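Local coordinates for protein shikimate 5-dehydrogenase (Mycobacterium fortuitum subsp. fortuitum DSM 46621, PDB 4XIJ) that probably catalyses the NADP-dependent interconversion of 3-dehydroshikimate and shikimate, the fourth of seven steps toward chorismate, at residues Q86-A91 against G107-N112. Numbering follows the deposited sequence.
Sequences QRTDRA and GWRADN
Gln86 and Arg87 pair in parallel with Arg109 and Ala110, held by three backbone hydrogen bonds: Gln86 N to Trp108 O, Ala110 N to Gln86 O (2.8 Å) and Thr88 N to Ala110 O. The pairing sets strand 86-87 at the edge of the six-stranded mixed sheet that, by family, belongs to the substrate-binding domain; strand 108-111 is bonded along its other side to strand 99-102. On one face CB of Gln86 meets CG of Arg109 at 4.2 Å; on the other, CB of Arg87 meets CB of Ala110, which also touches Leu81 of helix 77-83. Beyond the pairing, Thr88 is the N-cap of helix 89-94. With OG1 set between its backbone N and carbonyl carbon (chi1 63°), it accepts from Ala91 N at 3.2 Å and donates to Asp111 OD1 at 2.7 Å, meeting that oxygen from above the carboxylate plane. Arg90, extended from CG to NE, grips the same carboxylate side-on: NE reaches Asp111 OD1 at 2.8 Å and NH2 reaches Asp111 OD2 at 2.9 Å, both on the syn side, NH2 further out of the carboxylate plane than NE, with the guanidinium and carboxylate planes 33° apart. Gln259 also donates to Asp111 OD2, and Asp116 forms a second salt bridge with Arg90 NH2, so Asp111 OD2 and Arg90 NH2 each have a second polar partner. Over one guanidinium face, offset toward the rim, Asn112 O lies 3.5 Å from Arg90 CZ.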
loop_
_atom_site.group_PDB
_atom_site.type_symbol
_atom_site.label_atom_id
_atom_site.label_comp_id
_atom_site.label_asym_id
_atom_site.label_seq_id
_atom_site.Cartn_x
_atom_site.Cartn_y
_atom_site.Cartn_z
ATOM N N GLN A 86 -9.340 -2.489 -18.116
ATOM C CA GLN A 86 -8.039 -3.116 -18.192
ATOM C C GLN A 86 -7.491 -3.187 -16.770
ATOM O O GLN A 86 -7.784 -2.297 -15.963
ATOM C CB GLN A 86 -7.131 -2.310 -19.123
ATOM C CG GLN A 86 -7.757 -2.165 -20.545
ATOM C CD GLN A 86 -7.262 -0.941 -21.362
ATOM O OE1 GLN A 86 -6.077 -0.731 -21.505
ATOM N NE2 GLN A 86 -8.198 -0.154 -21.895
ATOM N N ARG A 87 -6.730 -4.226 -16.437
ATOM C CA ARG A 87 -6.131 -4.245 -15.122
ATOM C C ARG A 87 -4.797 -4.897 -15.175
ATOM O O ARG A 87 -4.563 -5.799 -15.971
ATOM C CB ARG A 87 -6.959 -4.961 -14.087
ATOM C CG ARG A 87 -7.511 -6.253 -14.494
ATOM C CD ARG A 87 -9.045 -6.078 -14.753
ATOM N NE ARG A 87 -9.724 -7.379 -14.768
ATOM C CZ ARG A 87 -9.543 -8.317 -15.709
ATOM N NH1 ARG A 87 -8.715 -8.102 -16.731
ATOM N NH2 ARG A 87 -10.186 -9.483 -15.628
ATOM N N THR A 88 -3.916 -4.459 -14.303
ATOM C CA THR A 88 -2.608 -5.095 -14.235
ATOM C C THR A 88 -2.717 -6.476 -13.596
ATOM O O THR A 88 -3.642 -6.755 -12.813
ATOM C CB THR A 88 -1.602 -4.246 -13.427
ATOM O OG1 THR A 88 -2.065 -4.136 -12.079
ATOM C CG2 THR A 88 -1.440 -2.863 -14.032
ATOM N N ASP A 89 -1.777 -7.332 -13.919
ATOM C CA ASP A 89 -1.737 -8.656 -13.295
ATOM C C ASP A 89 -1.616 -8.545 -11.765
ATOM O O ASP A 89 -2.249 -9.307 -11.033
ATOM C CB ASP A 89 -0.564 -9.489 -13.810
ATOM C CG ASP A 89 -0.699 -9.887 -15.259
ATOM O OD1 ASP A 89 -1.806 -9.784 -15.826
ATOM O OD2 ASP A 89 0.316 -10.340 -15.834
ATOM N N ARG A 90 -0.813 -7.594 -11.256
ATOM C CA ARG A 90 -0.669 -7.540 -9.814
ATOM C C ARG A 90 -1.949 -7.044 -9.113
ATOM O O ARG A 90 -2.250 -7.530 -8.045
ATOM C CB ARG A 90 0.533 -6.694 -9.414
ATOM C CG ARG A 90 0.397 -5.200 -9.786
ATOM C CD ARG A 90 1.743 -4.520 -9.473
ATOM N NE ARG A 90 1.608 -3.075 -9.670
ATOM C CZ ARG A 90 2.465 -2.186 -9.174
ATOM N NH1 ARG A 90 3.517 -2.611 -8.448
ATOM N NH2 ARG A 90 2.251 -0.885 -9.376
ATOM N N ALA A 91 -2.730 -6.163 -9.747
ATOM C CA ALA A 91 -4.019 -5.760 -9.161
ATOM C C ALA A 91 -4.935 -6.974 -9.104
ATOM O O ALA A 91 -5.658 -7.171 -8.098
ATOM C CB ALA A 91 -4.673 -4.645 -9.981
ATOM N N GLY A 107 -9.892 3.971 -22.395
ATOM C CA GLY A 107 -10.166 3.050 -21.303
ATOM C C GLY A 107 -9.603 3.481 -19.978
ATOM O O GLY A 107 -8.864 4.466 -19.907
ATOM N N TRP A 108 -9.981 2.779 -18.927
ATOM C CA TRP A 108 -9.397 2.998 -17.608
ATOM C C TRP A 108 -8.672 1.732 -17.220
ATOM O O TRP A 108 -9.226 0.623 -17.316
ATOM C CB TRP A 108 -10.472 3.308 -16.560
ATOM C CG TRP A 108 -11.050 4.672 -16.620
ATOM C CD1 TRP A 108 -12.221 5.062 -17.246
ATOM C CD2 TRP A 108 -10.504 5.856 -16.015
ATOM N NE1 TRP A 108 -12.439 6.408 -17.036
ATOM C CE2 TRP A 108 -11.400 6.921 -16.296
ATOM C CE3 TRP A 108 -9.357 6.123 -15.238
ATOM C CZ2 TRP A 108 -11.190 8.216 -15.830
ATOM C CZ3 TRP A 108 -9.142 7.426 -14.780
ATOM C CH2 TRP A 108 -10.054 8.456 -15.089
ATOM N N ARG A 109 -7.430 1.888 -16.787
ATOM C CA ARG A 109 -6.620 0.762 -16.344
ATOM C C ARG A 109 -6.478 0.772 -14.812
ATOM O O ARG A 109 -6.022 1.774 -14.224
ATOM C CB ARG A 109 -5.236 0.808 -17.018
ATOM C CG ARG A 109 -4.318 -0.398 -16.660
ATOM C CD ARG A 109 -2.926 -0.240 -17.365
ATOM N NE ARG A 109 -2.163 0.819 -16.696
ATOM C CZ ARG A 109 -1.530 1.823 -17.314
ATOM N NH1 ARG A 109 -1.512 1.918 -18.645
ATOM N NH2 ARG A 109 -0.897 2.747 -16.592
ATOM N N ALA A 110 -6.834 -0.342 -14.175
ATOM C CA ALA A 110 -6.685 -0.501 -12.745
ATOM C C ALA A 110 -5.316 -1.023 -12.353
ATOM O O ALA A 110 -4.804 -1.941 -12.985
ATOM C CB ALA A 110 -7.710 -1.468 -12.200
ATOM N N ASP A 111 -4.732 -0.450 -11.304
ATOM C CA ASP A 111 -3.482 -0.986 -10.785
ATOM C C ASP A 111 -3.545 -0.959 -9.272
ATOM O O ASP A 111 -4.442 -0.317 -8.672
ATOM C CB ASP A 111 -2.266 -0.191 -11.307
ATOM C CG ASP A 111 -0.911 -0.868 -11.055
ATOM O OD1 ASP A 111 -0.834 -2.089 -10.748
ATOM O OD2 ASP A 111 0.111 -0.159 -11.219
ATOM N N ASN A 112 -2.613 -1.663 -8.650
ATOM C CA ASN A 112 -2.508 -1.611 -7.201
ATOM C C ASN A 112 -1.113 -1.159 -6.789
ATOM O O ASN A 112 -0.175 -1.940 -6.849
ATOM C CB ASN A 112 -2.856 -2.985 -6.581
ATOM C CG ASN A 112 -2.998 -2.881 -5.085
ATOM O OD1 ASN A 112 -2.045 -2.423 -4.416
ATOM N ND2 ASN A 112 -4.182 -3.250 -4.531
#